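PDB 4CCW: carboxyl esterase NP, which hydrolyses carboxylic esters to an alcohol and a carboxylate. Local coordinates for residues H61-S66 against L128-L133; F65-W70 against A85-G90; A150-A155 against H273-E278. All coordinates share one frame; numbering follows the deposited sequence.

Interaction 1 of 3, residues H61-S66 against L128-L133; sequences HGALFS and LSLGGL. With VKC ((2-hydroxyethoxy)acetic acid), chain B.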
loop_
_atom_site.group_PDB
_atom_site.type_symbol
_atom_site.label_atom_id
_atom_site.label_comp_id
_atom_site.label_asym_id
_atom_site.label_seq_id
_atom_site.Cartn_x
_atom_site.Cartn_y
_atom_site.Cartn_z
ATOM N N HIS A 61 -1.324 -0.020 -2.131
ATOM C CA HIS A 61 0.021 -0.585 -2.333
ATOM C C HIS A 61 1.089 -0.057 -1.389
ATOM O O HIS A 61 0.887 0.948 -0.693
ATOM C CB HIS A 61 0.438 -0.234 -3.748
ATOM C CG HIS A 61 0.457 1.255 -3.998
ATOM N ND1 HIS A 61 1.499 2.023 -3.663
ATOM C CD2 HIS A 61 -0.512 2.114 -4.531
ATOM C CE1 HIS A 61 1.232 3.310 -3.973
ATOM N NE2 HIS A 61 0.005 3.363 -4.506
ATOM N N GLY A 62 2.258 -0.702 -1.401
ATOM C CA GLY A 62 3.422 -0.229 -0.627
ATOM C C GLY A 62 4.118 0.951 -1.282
ATOM O O GLY A 62 3.939 1.189 -2.475
ATOM N N ALA A 63 4.914 1.688 -0.511
ATOM C CA ALA A 63 5.604 2.880 -1.035
ATOM C C ALA A 63 6.417 2.563 -2.285
ATOM O O ALA A 63 7.125 1.565 -2.327
ATOM C CB ALA A 63 6.511 3.515 0.024
ATOM N N LEU A 64 6.279 3.420 -3.294
ATOM C CA LEU A 64 7.109 3.415 -4.516
ATOM C C LEU A 64 6.805 2.272 -5.494
ATOM O O LEU A 64 7.387 2.223 -6.588
ATOM C CB LEU A 64 8.609 3.440 -4.183
ATOM C CG LEU A 64 9.140 4.484 -3.196
ATOM C CD1 LEU A 64 10.644 4.299 -3.093
ATOM C CD2 LEU A 64 8.786 5.912 -3.601
ATOM N N PHE A 65 5.882 1.388 -5.106
ATOM C CA PHE A 65 5.605 0.151 -5.841
ATOM C C PHE A 65 4.427 0.257 -6.822
ATOM O O PHE A 65 4.363 -0.498 -7.784
ATOM C CB PHE A 65 5.349 -1.006 -4.854
ATOM C CG PHE A 65 6.590 -1.760 -4.436
ATOM C CD1 PHE A 65 7.848 -1.163 -4.462
ATOM C CD2 PHE A 65 6.491 -3.087 -4.009
ATOM C CE1 PHE A 65 8.979 -1.870 -4.069
ATOM C CE2 PHE A 65 7.619 -3.799 -3.627
ATOM C CZ PHE A 65 8.862 -3.187 -3.646
ATOM N N SER A 66 3.515 1.195 -6.566
ATOM C CA SER A 66 2.240 1.354 -7.307
ATOM C C SER A 66 1.254 0.191 -7.140
ATOM O O SER A 66 1.574 -0.857 -6.565
ATOM C CB SER A 66 2.472 1.645 -8.812
ATOM O OG SER A 66 2.655 0.447 -9.548
ATOM N N LEU A 128 -0.585 -2.518 2.220
ATOM C CA LEU A 128 0.746 -2.949 2.606
ATOM C C LEU A 128 1.657 -1.727 2.708
ATOM O O LEU A 128 1.516 -0.770 1.928
ATOM C CB LEU A 128 1.290 -3.993 1.611
ATOM C CG LEU A 128 2.653 -4.631 1.893
ATOM C CD1 LEU A 128 2.637 -6.131 1.608
ATOM C CD2 LEU A 128 3.739 -3.926 1.095
ATOM N N SER A 129 2.590 -1.758 3.667
ATOM C CA SER A 129 3.591 -0.666 3.811
ATOM C C SER A 129 2.883 0.696 3.938
ATOM O O SER A 129 1.996 0.847 4.769
ATOM C CB SER A 129 4.629 -0.724 2.658
ATOM O OG SER A 129 5.202 0.548 2.318
ATOM N N LEU A 130 3.233 1.669 3.101
ATOM C CA LEU A 130 2.537 2.971 3.093
ATOM C C LEU A 130 1.008 2.842 3.090
ATOM O O LEU A 130 0.312 3.522 3.861
ATOM C CB LEU A 130 3.023 3.822 1.905
ATOM C CG LEU A 130 2.468 5.244 1.791
ATOM C CD1 LEU A 130 2.762 6.037 3.060
ATOM C CD2 LEU A 130 3.038 5.939 0.553
ATOM N N GLY A 131 0.502 1.945 2.244
ATOM C CA GLY A 131 -0.930 1.665 2.126
ATOM C C GLY A 131 -1.542 1.147 3.416
ATOM O O GLY A 131 -2.702 1.413 3.690
ATOM N N GLY A 132 -0.758 0.409 4.198
ATOM C CA GLY A 132 -1.224 -0.090 5.511
ATOM C C GLY A 132 -1.426 1.064 6.494
ATOM O O GLY A 132 -2.365 1.060 7.292
ATOM N N LEU A 133 -0.533 2.053 6.422
ATOM C CA LEU A 133 -0.587 3.241 7.271
ATOM C C LEU A 133 -1.803 4.094 6.909
ATOM O O LEU A 133 -2.564 4.498 7.807
ATOM C CB LEU A 133 0.720 4.041 7.156
ATOM C CG LEU A 133 0.819 5.467 7.709
ATOM C CD1 LEU A 133 0.381 5.569 9.172
ATOM C CD2 LEU A 133 2.274 5.928 7.528
HETATM C C VKC B . 9.061 0.539 0.160
HETATM O O VKC B . 8.927 0.486 1.401
HETATM C CA VKC B . 9.855 1.679 -0.436
HETATM C CD VKC B . 10.541 5.063 0.545
HETATM C CG VKC B . 10.985 3.608 0.392
HETATM O OAD VKC B . 9.838 2.776 0.472
HETATM O OE1 VKC B . 11.355 5.925 -0.265
HETATM O OXT VKC B . 8.559 -0.316 -0.601
#
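The side chain of S129 lies alongside the backbone of G62 and A63, with its CB 3.5 Å from CA of G62. OG is anti to the backbone N (chi1 152°), which sets it in front of the amide of A63. The bond from A63 N to S129 OG is 3.1 Å long and nearly straight, at 170°. L130 follows with its CB, which rests against CB of A63 at 4.0 Å. The backbones also touch. G62 CA makes a CH-O contact with O of L128 at 3.2 Å, and G131 N gives a weak bond to O of H61. A side chain at G131 would collide with that oxygen, and one at G62 would press on S129 and L128. The loop is braced from within. H61 ND1 lies 2.8 Å from G62 O, and F65 N reaches the same oxygen from the opposite face of its plane. Bound (2-hydroxyethoxy)acetic acid sits beside this wall. Its OAD is 3.4 Å from CB of A63, and its OXT stands 3.8 Å above one face of the F65 ring, toward the rim. S129 and G131 fit the GxSxG nucleophile elbow, so S129 is probably the nucleophile. Loop 61-66 lies where relatives usually form the oxyanion hole. The strained S129 turn joins strand 123-128 to helix 130-141. Its backbone also bonds to L152 and A155, while L128 pairs with L60 of strand 56-60, just before the loop.

Interaction 2 of 3, residues F65-W70 against A85-G90; sequences FSSTMW and AVDIIG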
loop_
_atom_site.group_PDB
_atom_site.type_symbol
_atom_site.label_atom_id
_atom_site.label_comp_id
_atom_site.label_asym_id
_atom_site.label_seq_id
_atom_site.Cartn_x
_atom_site.Cartn_y
_atom_site.Cartn_z
ATOM N N PHE A 65 5.882 1.388 -5.106
ATOM C CA PHE A 65 5.605 0.151 -5.841
ATOM C C PHE A 65 4.427 0.257 -6.822
ATOM O O PHE A 65 4.363 -0.498 -7.784
ATOM C CB PHE A 65 5.349 -1.006 -4.854
ATOM C CG PHE A 65 6.590 -1.760 -4.436
ATOM C CD1 PHE A 65 7.848 -1.163 -4.462
ATOM C CD2 PHE A 65 6.491 -3.087 -4.009
ATOM C CE1 PHE A 65 8.979 -1.870 -4.069
ATOM C CE2 PHE A 65 7.619 -3.799 -3.627
ATOM C CZ PHE A 65 8.862 -3.187 -3.646
ATOM N N SER A 66 3.515 1.195 -6.566
ATOM C CA SER A 66 2.240 1.354 -7.307
ATOM C C SER A 66 1.254 0.191 -7.140
ATOM O O SER A 66 1.574 -0.857 -6.565
ATOM C CB SER A 66 2.472 1.645 -8.812
ATOM O OG SER A 66 2.655 0.447 -9.548
ATOM N N SER A 67 0.058 0.367 -7.703
ATOM C CA SER A 67 -0.979 -0.655 -7.680
ATOM C C SER A 67 -0.634 -1.912 -8.476
ATOM O O SER A 67 -1.262 -2.956 -8.293
ATOM C CB SER A 67 -2.284 -0.072 -8.204
ATOM O OG SER A 67 -2.816 0.836 -7.267
ATOM N N THR A 68 0.358 -1.818 -9.361
ATOM C CA THR A 68 0.737 -2.964 -10.181
ATOM C C THR A 68 1.312 -4.115 -9.348
ATOM O O THR A 68 1.408 -5.237 -9.860
ATOM C CB THR A 68 1.777 -2.591 -11.257
ATOM O OG1 THR A 68 2.982 -2.159 -10.608
ATOM C CG2 THR A 68 1.249 -1.502 -12.179
ATOM N N MET A 69 1.682 -3.840 -8.088
ATOM C CA MET A 69 2.299 -4.849 -7.210
ATOM C C MET A 69 1.364 -5.994 -6.836
ATOM O O MET A 69 1.824 -7.027 -6.366
ATOM C CB MET A 69 2.865 -4.231 -5.924
ATOM C CG MET A 69 1.826 -3.733 -4.933
ATOM S SD MET A 69 2.556 -3.435 -3.305
ATOM C CE MET A 69 2.566 -5.069 -2.569
ATOM N N TRP A 70 0.064 -5.801 -7.036
ATOM C CA TRP A 70 -0.940 -6.798 -6.613
ATOM C C TRP A 70 -1.126 -7.974 -7.549
ATOM O O TRP A 70 -2.048 -8.786 -7.359
ATOM C CB TRP A 70 -2.279 -6.118 -6.351
ATOM C CG TRP A 70 -2.239 -5.073 -5.262
ATOM C CD1 TRP A 70 -2.470 -3.709 -5.383
ATOM C CD2 TRP A 70 -1.959 -5.291 -3.833
ATOM N NE1 TRP A 70 -2.328 -3.078 -4.166
ATOM C CE2 TRP A 70 -2.035 -3.975 -3.194
ATOM C CE3 TRP A 70 -1.655 -6.407 -3.053
ATOM C CZ2 TRP A 70 -1.822 -3.806 -1.825
ATOM C CZ3 TRP A 70 -1.438 -6.222 -1.678
ATOM C CH2 TRP A 70 -1.517 -4.948 -1.086
ATOM N N ALA A 85 -7.802 -1.381 -7.026
ATOM C CA ALA A 85 -6.422 -1.064 -6.646
ATOM C C ALA A 85 -6.129 0.406 -6.906
ATOM O O ALA A 85 -6.043 0.846 -8.054
ATOM C CB ALA A 85 -5.436 -1.960 -7.385
ATOM N N VAL A 86 -5.974 1.161 -5.827
ATOM C CA VAL A 86 -5.885 2.625 -5.883
ATOM C C VAL A 86 -4.436 3.105 -5.754
ATOM O O VAL A 86 -3.748 2.744 -4.788
ATOM C CB VAL A 86 -6.709 3.242 -4.741
ATOM C CG1 VAL A 86 -6.554 4.756 -4.729
ATOM C CG2 VAL A 86 -8.180 2.829 -4.862
ATOM N N ASP A 87 -3.980 3.929 -6.700
ATOM C CA ASP A 87 -2.635 4.515 -6.610
ATOM C C ASP A 87 -2.656 5.665 -5.611
ATOM O O ASP A 87 -3.401 6.628 -5.787
ATOM C CB ASP A 87 -2.123 5.009 -7.969
ATOM C CG ASP A 87 -1.481 3.918 -8.813
ATOM O OD1 ASP A 87 -1.263 2.794 -8.328
ATOM O OD2 ASP A 87 -1.193 4.189 -10.002
ATOM N N ILE A 88 -1.858 5.541 -4.548
ATOM C CA ILE A 88 -1.816 6.538 -3.472
ATOM C C ILE A 88 -1.336 7.889 -3.984
ATOM O O ILE A 88 -0.259 8.008 -4.589
ATOM C CB ILE A 88 -0.961 6.064 -2.267
ATOM C CG1 ILE A 88 -1.564 4.799 -1.651
ATOM C CG2 ILE A 88 -0.831 7.159 -1.216
ATOM C CD1 ILE A 88 -0.588 4.057 -0.755
ATOM N N ILE A 89 -2.147 8.908 -3.726
ATOM C CA ILE A 89 -1.860 10.254 -4.175
ATOM C C ILE A 89 -0.558 10.781 -3.580
ATOM O O ILE A 89 -0.330 10.671 -2.373
ATOM C CB ILE A 89 -3.049 11.205 -3.880
ATOM C CG1 ILE A 89 -2.945 12.481 -4.714
ATOM C CG2 ILE A 89 -3.167 11.499 -2.388
ATOM C CD1 ILE A 89 -3.594 12.372 -6.074
ATOM N N GLY A 90 0.294 11.337 -4.441
ATOM C CA GLY A 90 1.603 11.864 -4.046
ATOM C C GLY A 90 2.770 10.882 -4.123
ATOM O O GLY A 90 3.932 11.297 -4.097
#
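The short 3-10 segment 67-70 passes beside the end of strand 82-86, where CA of S67 and CA of D87 are 5.5 Å apart. The contact is carried by OD1 of D87, which S67 grips twice. The S67 N bond to D87 OD1 is 2.8 Å long and meets the oxygen nearly along its C-O axis. The hydroxyl bond from S67 OG to D87 OD1 is 2.7 Å long and arrives from above the carboxylate plane, 39° out of it. S67 OG sits beside its own backbone N (chi1 -71°), and this lets amide and hydroxyl share one acceptor. D87 OD2 is taken by Y21 OH and K94 N. These donors would probably stabilise a negative charge on this buried acid. In the alpha/beta hydrolase fold, the contact joins the loop that follows strand 56-60 to the C-terminal end of its parallel neighbour, strand 82-86. Next to this polar pair, CB of A85 lies 3.8 Å from CB of S67. The same methyl meets W70 at CD1, 4.0 Å away, while CG of M69 lies over one face of the indole. Ahead of the 3-10 segment, S66 forms an ST turn in which OG accepts from T68 N at 3.2 Å. Q199 NE2 also bonds to S66 OG, and Q199 OE1 bonds to T68 OG1.

Interaction 3 of 3, residues A150-A155 against H273-E278; sequences AILSPA and HVLSME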
loop_
_atom_site.group_PDB
_atom_site.type_symbol
_atom_site.label_atom_id
_atom_site.label_comp_id
_atom_site.label_asym_id
_atom_site.label_seq_id
_atom_site.Cartn_x
_atom_site.Cartn_y
_atom_site.Cartn_z
ATOM N N ALA A 150 -7.242 -5.487 6.419
ATOM C CA ALA A 150 -6.038 -6.290 6.518
ATOM C C ALA A 150 -4.883 -5.329 6.317
ATOM O O ALA A 150 -4.789 -4.647 5.279
ATOM C CB ALA A 150 -6.020 -7.383 5.457
ATOM N N ILE A 151 -4.030 -5.256 7.328
ATOM C CA ILE A 151 -2.919 -4.307 7.339
ATOM C C ILE A 151 -1.669 -5.150 7.277
ATOM O O ILE A 151 -1.412 -5.951 8.175
ATOM C CB ILE A 151 -2.984 -3.398 8.593
ATOM C CG1 ILE A 151 -4.221 -2.489 8.507
ATOM C CG2 ILE A 151 -1.701 -2.591 8.767
ATOM C CD1 ILE A 151 -4.513 -1.689 9.766
ATOM N N LEU A 152 -0.915 -4.998 6.186
ATOM C CA LEU A 152 0.241 -5.850 5.927
ATOM C C LEU A 152 1.512 -5.038 6.058
ATOM O O LEU A 152 1.662 -4.040 5.350
ATOM C CB LEU A 152 0.166 -6.444 4.505
ATOM C CG LEU A 152 -0.767 -7.630 4.178
ATOM C CD1 LEU A 152 -2.091 -7.653 4.926
ATOM C CD2 LEU A 152 -1.023 -7.710 2.677
ATOM N N SER A 153 2.431 -5.460 6.933
ATOM C CA SER A 153 3.750 -4.809 7.015
ATOM C C SER A 153 3.623 -3.267 6.967
ATOM O O SER A 153 4.257 -2.618 6.131
ATOM C CB SER A 153 4.630 -5.254 5.842
ATOM O OG SER A 153 4.716 -6.668 5.782
ATOM N N PRO A 154 2.795 -2.677 7.856
ATOM C CA PRO A 154 2.507 -1.240 7.726
ATOM C C PRO A 154 3.725 -0.337 7.900
ATOM O O PRO A 154 4.580 -0.613 8.744
ATOM C CB PRO A 154 1.528 -0.974 8.865
ATOM C CG PRO A 154 1.810 -2.058 9.879
ATOM C CD PRO A 154 2.122 -3.263 9.028
ATOM N N ALA A 155 3.766 0.763 7.150
ATOM C CA ALA A 155 4.796 1.771 7.380
ATOM C C ALA A 155 4.521 2.364 8.750
ATOM O O ALA A 155 3.423 2.851 9.012
ATOM C CB ALA A 155 4.749 2.860 6.325
ATOM N N HIS A 273 9.093 -8.047 4.561
ATOM C CA HIS A 273 8.261 -6.879 4.346
ATOM C C HIS A 273 7.231 -7.056 3.250
ATOM O O HIS A 273 6.055 -6.755 3.441
ATOM C CB HIS A 273 9.159 -5.675 4.049
ATOM C CG HIS A 273 8.441 -4.356 4.063
ATOM N ND1 HIS A 273 7.783 -3.889 5.148
ATOM C CD2 HIS A 273 8.293 -3.388 3.068
ATOM C CE1 HIS A 273 7.243 -2.689 4.851
ATOM N NE2 HIS A 273 7.563 -2.387 3.586
ATOM N N VAL A 274 7.657 -7.514 2.085
ATOM C CA VAL A 274 6.749 -7.570 0.941
ATOM C C VAL A 274 6.084 -8.946 0.911
ATOM O O VAL A 274 6.179 -9.717 -0.064
ATOM C CB VAL A 274 7.475 -7.200 -0.375
ATOM C CG1 VAL A 274 6.458 -6.854 -1.457
ATOM C CG2 VAL A 274 8.394 -6.001 -0.145
ATOM N N LEU A 275 5.402 -9.258 2.009
ATOM C CA LEU A 275 4.920 -10.608 2.252
ATOM C C LEU A 275 3.846 -11.101 1.264
ATOM O O LEU A 275 3.727 -12.300 1.008
ATOM C CB LEU A 275 4.488 -10.759 3.724
ATOM C CG LEU A 275 3.458 -9.825 4.350
ATOM C CD1 LEU A 275 2.057 -10.265 3.965
ATOM C CD2 LEU A 275 3.575 -9.848 5.871
ATOM N N SER A 276 3.090 -10.163 0.698
ATOM C CA SER A 276 2.085 -10.468 -0.326
ATOM C C SER A 276 2.701 -11.040 -1.617
ATOM O O SER A 276 2.040 -11.786 -2.358
ATOM C CB SER A 276 1.268 -9.205 -0.640
ATOM O OG SER A 276 2.105 -8.156 -1.107
ATOM N N MET A 277 3.964 -10.700 -1.865
ATOM C CA MET A 277 4.686 -11.116 -3.077
ATOM C C MET A 277 5.554 -12.339 -2.810
ATOM O O MET A 277 5.777 -13.161 -3.713
ATOM C CB MET A 277 5.529 -9.948 -3.641
ATOM C CG MET A 277 4.702 -8.702 -3.953
ATOM S SD MET A 277 5.499 -7.321 -4.785
ATOM C CE MET A 277 5.404 -7.878 -6.485
ATOM N N GLU A 278 6.003 -12.484 -1.564
ATOM C CA GLU A 278 6.814 -13.642 -1.169
ATOM C C GLU A 278 5.989 -14.866 -0.823
ATOM O O GLU A 278 6.392 -15.988 -1.117
ATOM C CB GLU A 278 7.723 -13.293 -0.000
ATOM C CG GLU A 278 8.708 -12.183 -0.328
ATOM C CD GLU A 278 9.214 -11.492 0.917
ATOM O OE1 GLU A 278 8.445 -11.367 1.889
ATOM O OE2 GLU A 278 10.388 -11.090 0.918
#
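The end of strand 146-152 faces the turn before helix 275-278, with CA of S153 and CA of H273 5.6 Å apart. On the helix side, V274 is the centre of an inverse gamma turn, in which L275 N bonds weakly to H273 O. S153 OG donates to that same oxygen, H273 O, at 2.7 Å. Its chi1 of -54° places OG beside the backbone N, pointing to H273 O, and the donor is tilted 20° from the plane of that carbonyl. S153 O lies 3.2 Å from CE1 of the H273 ring. L275 closes over the hydroxyl, with its CD2 3.4 Å from S153 OG. Its other methyl, CD1, meets L152 CG at 3.9 Å, and these two side chains cross at about a right angle. An alanine at S153 would probably leave H273 O with only the weak L275 N bond of these two and give the histidine turn more freedom to shift. H273, probably the proton acceptor, is bonded through ND1 to E244 and touches S129, consistent with a catalytic triad. L152 also packs on I126 and L128 of strand 123-128 and on L239 of strand 236-241, and S276 of helix 275-278 touches L128.

Following the chain, 61-66 and 65-70 come first and share F65 and S66. Interaction 2 then closes a short loop, returning at 85-90 after helix 74-80 and most of strand 82-86. Interaction 1 closes later, at 128-133. Both loops start from the same stretch, and the one closed by interaction 1 runs on past that of interaction 2. H61 NE2 and I88 N, probably hydrogen-bonded, link the two. Interaction 3 opens after both have closed and spans 117 residues to 273-278. It meets interaction 1 through probable backbone bonds from S129 to L152 and A155. M69 touches S276, joining interactions 2 and 3. Together they tie loops at the ends of strands 56-60, 82-86, 123-128 and 146-152 to the histidine turn.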